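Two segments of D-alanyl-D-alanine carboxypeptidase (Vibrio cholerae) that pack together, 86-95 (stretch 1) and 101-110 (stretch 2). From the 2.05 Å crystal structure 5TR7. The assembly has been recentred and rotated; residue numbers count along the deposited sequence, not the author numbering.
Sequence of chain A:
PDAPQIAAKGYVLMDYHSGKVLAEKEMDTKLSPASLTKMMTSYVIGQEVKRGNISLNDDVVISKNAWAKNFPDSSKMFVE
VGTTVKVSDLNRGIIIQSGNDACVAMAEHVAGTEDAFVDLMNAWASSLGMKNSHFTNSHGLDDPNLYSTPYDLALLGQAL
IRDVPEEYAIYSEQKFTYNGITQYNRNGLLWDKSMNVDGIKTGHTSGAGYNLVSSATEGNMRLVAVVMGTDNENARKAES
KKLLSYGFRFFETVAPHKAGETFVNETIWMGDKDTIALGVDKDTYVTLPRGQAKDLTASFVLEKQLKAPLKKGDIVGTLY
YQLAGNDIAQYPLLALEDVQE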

# COMPACT_ATOMS: atom_id res chain seq x y z
N LYS A 86 -18.93 2.98 -8.13
CA LYS A 86 -19.15 2.39 -6.83
C LYS A 86 -17.89 2.38 -5.96
O LYS A 86 -16.78 2.30 -6.47
CB LYS A 86 -19.69 0.99 -6.98
CG LYS A 86 -21.08 1.12 -7.63
CD LYS A 86 -21.93 -0.09 -7.58
CE LYS A 86 -22.13 -0.60 -6.14
NZ LYS A 86 -23.12 -1.70 -5.85
N VAL A 87 -18.09 2.50 -4.65
CA VAL A 87 -17.00 2.47 -3.65
C VAL A 87 -16.16 1.21 -3.79
O VAL A 87 -14.98 1.31 -3.85
CB VAL A 87 -17.53 2.58 -2.21
CG1 VAL A 87 -16.50 2.16 -1.18
CG2 VAL A 87 -17.98 3.99 -1.93
N SER A 88 -16.78 0.04 -3.89
CA SER A 88 -15.96 -1.18 -4.05
C SER A 88 -15.06 -1.16 -5.26
O SER A 88 -13.95 -1.59 -5.19
CB SER A 88 -16.79 -2.45 -4.05
OG SER A 88 -17.64 -2.47 -5.13
N ASP A 89 -15.50 -0.55 -6.34
CA ASP A 89 -14.78 -0.48 -7.57
C ASP A 89 -13.63 0.52 -7.43
O ASP A 89 -12.50 0.23 -7.86
CB ASP A 89 -15.71 -0.14 -8.71
CG ASP A 89 -16.65 -1.25 -9.04
OD1 ASP A 89 -16.15 -2.39 -9.17
OD2 ASP A 89 -17.87 -0.96 -9.29
N LEU A 90 -13.89 1.68 -6.85
CA LEU A 90 -12.81 2.63 -6.64
C LEU A 90 -11.69 2.02 -5.75
O LEU A 90 -10.49 2.26 -5.95
CB LEU A 90 -13.33 3.93 -6.02
CG LEU A 90 -14.09 4.87 -6.98
CD1 LEU A 90 -14.65 6.06 -6.18
CD2 LEU A 90 -13.24 5.38 -8.15
N ASN A 91 -12.13 1.32 -4.70
CA ASN A 91 -11.22 0.63 -3.79
C ASN A 91 -10.26 -0.29 -4.48
O ASN A 91 -9.08 -0.28 -4.22
CB ASN A 91 -12.03 -0.17 -2.83
CG ASN A 91 -12.01 0.41 -1.54
OD1 ASN A 91 -12.91 1.15 -1.13
ND2 ASN A 91 -10.92 0.16 -0.86
N ARG A 92 -10.80 -1.15 -5.32
CA ARG A 92 -9.97 -2.03 -6.15
C ARG A 92 -9.11 -1.26 -7.10
O ARG A 92 -7.99 -1.64 -7.36
CB ARG A 92 -10.81 -3.05 -6.88
CG ARG A 92 -11.43 -3.99 -5.91
CD ARG A 92 -12.34 -5.02 -6.53
NE ARG A 92 -12.53 -6.05 -5.52
CZ ARG A 92 -13.26 -5.89 -4.41
NH1 ARG A 92 -13.94 -4.77 -4.17
NH2 ARG A 92 -13.34 -6.89 -3.55
N GLY A 93 -9.60 -0.16 -7.62
CA GLY A 93 -8.71 0.65 -8.48
C GLY A 93 -7.50 1.16 -7.73
O GLY A 93 -6.35 1.22 -8.24
N ILE A 94 -7.74 1.53 -6.48
CA ILE A 94 -6.65 1.98 -5.65
C ILE A 94 -5.65 0.82 -5.33
O ILE A 94 -4.47 0.91 -5.53
CB ILE A 94 -7.19 2.54 -4.31
CG1 ILE A 94 -7.94 3.85 -4.57
CG2 ILE A 94 -6.06 2.66 -3.26
CD1 ILE A 94 -8.68 4.43 -3.33
N ILE A 95 -6.20 -0.27 -4.83
CA ILE A 95 -5.41 -1.33 -4.32
C ILE A 95 -4.77 -2.20 -5.40
O ILE A 95 -3.62 -2.50 -5.31
CB ILE A 95 -6.29 -2.21 -3.38
CG1 ILE A 95 -6.59 -1.43 -2.08
CG2 ILE A 95 -5.61 -3.55 -3.08
CD1 ILE A 95 -7.71 -2.07 -1.25
N ASP A 101 -6.22 8.48 -9.69
CA ASP A 101 -7.54 9.08 -9.90
C ASP A 101 -8.54 8.56 -8.85
O ASP A 101 -9.24 9.35 -8.14
CB ASP A 101 -8.02 8.95 -11.36
CG ASP A 101 -8.00 7.46 -11.91
OD1 ASP A 101 -7.39 6.59 -11.25
OD2 ASP A 101 -8.59 7.19 -13.02
N ALA A 102 -8.55 7.24 -8.68
CA ALA A 102 -9.46 6.61 -7.72
C ALA A 102 -9.14 7.05 -6.27
O ALA A 102 -10.04 7.09 -5.44
CB ALA A 102 -9.39 5.11 -7.80
N CYS A 103 -7.86 7.33 -5.99
CA CYS A 103 -7.46 7.79 -4.65
C CYS A 103 -8.11 9.10 -4.33
O CYS A 103 -8.74 9.26 -3.27
CB CYS A 103 -5.95 7.97 -4.51
SG CYS A 103 -5.03 6.43 -4.44
N VAL A 104 -8.04 10.02 -5.27
CA VAL A 104 -8.64 11.33 -5.05
C VAL A 104 -10.14 11.26 -4.94
O VAL A 104 -10.72 11.98 -4.11
CB VAL A 104 -8.23 12.33 -6.12
CG1 VAL A 104 -8.93 13.67 -5.87
CG2 VAL A 104 -6.73 12.51 -6.10
N ALA A 105 -10.78 10.40 -5.74
CA ALA A 105 -12.24 10.29 -5.67
C ALA A 105 -12.70 9.75 -4.33
O ALA A 105 -13.70 10.26 -3.77
CB ALA A 105 -12.79 9.44 -6.78
N MET A 106 -12.00 8.75 -3.81
CA MET A 106 -12.38 8.22 -2.46
C MET A 106 -12.08 9.23 -1.36
O MET A 106 -12.85 9.40 -0.42
CB MET A 106 -11.71 6.87 -2.14
CG MET A 106 -12.32 5.70 -2.93
SD MET A 106 -14.10 5.49 -2.59
CE MET A 106 -14.10 5.15 -0.82
N ALA A 107 -10.97 9.93 -1.51
CA ALA A 107 -10.59 10.94 -0.55
C ALA A 107 -11.73 11.95 -0.39
O ALA A 107 -12.18 12.27 0.73
CB ALA A 107 -9.31 11.62 -1.00
N GLU A 108 -12.25 12.39 -1.54
CA GLU A 108 -13.34 13.34 -1.55
C GLU A 108 -14.63 12.75 -1.03
O GLU A 108 -15.35 13.42 -0.30
CB GLU A 108 -13.54 13.95 -2.94
CG GLU A 108 -12.39 14.82 -3.42
CD GLU A 108 -12.63 15.43 -4.80
OE1 GLU A 108 -13.54 15.00 -5.59
OE2 GLU A 108 -11.93 16.43 -5.08
N HIS A 109 -14.92 11.51 -1.38
CA HIS A 109 -16.18 10.89 -0.91
C HIS A 109 -16.15 10.73 0.62
O HIS A 109 -17.16 10.81 1.29
CB HIS A 109 -16.31 9.50 -1.57
CG HIS A 109 -17.54 8.75 -1.20
ND1 HIS A 109 -18.78 9.13 -1.65
CD2 HIS A 109 -17.73 7.63 -0.46
CE1 HIS A 109 -19.69 8.28 -1.21
NE2 HIS A 109 -19.09 7.37 -0.47
N VAL A 110 -14.97 10.43 1.15
CA VAL A 110 -14.82 10.23 2.59
C VAL A 110 -14.80 11.52 3.40
O VAL A 110 -15.51 11.62 4.36
CB VAL A 110 -13.57 9.40 2.94
CG1 VAL A 110 -13.24 9.45 4.40
CG2 VAL A 110 -13.75 7.95 2.52

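What kind of contact joins these two helices, and how does it begin? No hydrogen bond crosses between them; the helices run in broadly opposed directions, at 135°, their axes approach to 8.4 Å, and apolar side chains fill the space between. Lys-86, at the N-cap position, points away and takes no part. The contact starts one residue later with Val-87, whose chi1 is t. Its CG1 lies 3.9 Å from Met-106 CE, while its CG2 lies 3.8 Å from His-109 NE2 and 4.2 Å from Met-106 CE, so both methyls touch Met-106. His-109 stays partly exposed, and stretch 1 covers little of it; its ring lies against Val-87 while NE2 is hydrogen-bonded elsewhere in the structure.

What happens where the backbones come closest? Ser-88 and Asp-89 make no contact, and the next turn brings in Leu-90, which points toward stretch 2. The CA atoms of Leu-90 and Ala-102 are 5.3 Å apart, and Leu-90 O is only 3.6 Å from Ala-102 CB. Alanine's single methyl suits such a narrow gap. The leucine fork then spreads over its neighbours: Leu-90 CD2 is 3.9 Å from Ala-102 CB and 4.3 Å from Ala-105 CB, and Leu-90 CD1 is 3.9 Å from Ala-105 CB and 3.7 Å from Met-106 SD.

How is the long side chain of Met-106 accommodated? It sits as a knob among Val-87, Leu-90, Asn-91 and Ile-94, and it has the largest covered area of any residue here, 86 Å². All three of its chi angles are m, a folded shape that fits this pocket. Asn-91 starts out pointing away, but its end comes nearer, placing OD1 4.2 Å from Met-106 CE; its ND2 is hydrogen-bonded elsewhere in the structure. Arg-92, by contrast, points away, and its NH1 makes a weak hydrogen bond to Ser-88 O within its own helix.

How does the contact finish? Gly-93 faces Ala-102 without a side chain: an ideal CB here would lie 3.5 Å from Ala-102 CB, so the glycine leaves room at a tight spot. Ile-94 closes the contact. Its CA-to-CB bond points sideways, but with chi1 m and chi2 t the end of the chain comes nearer to stretch 2. Buried Ile-94 packs its CG1 3.8 Å from Ala-102 CB and 3.9 Å from Cys-103 SG, and its CD1 3.9 Å from Met-106 CG; an apolar chain suits this buried, apolar surface. Altogether the two stretches bury 420 Å², both sides summed.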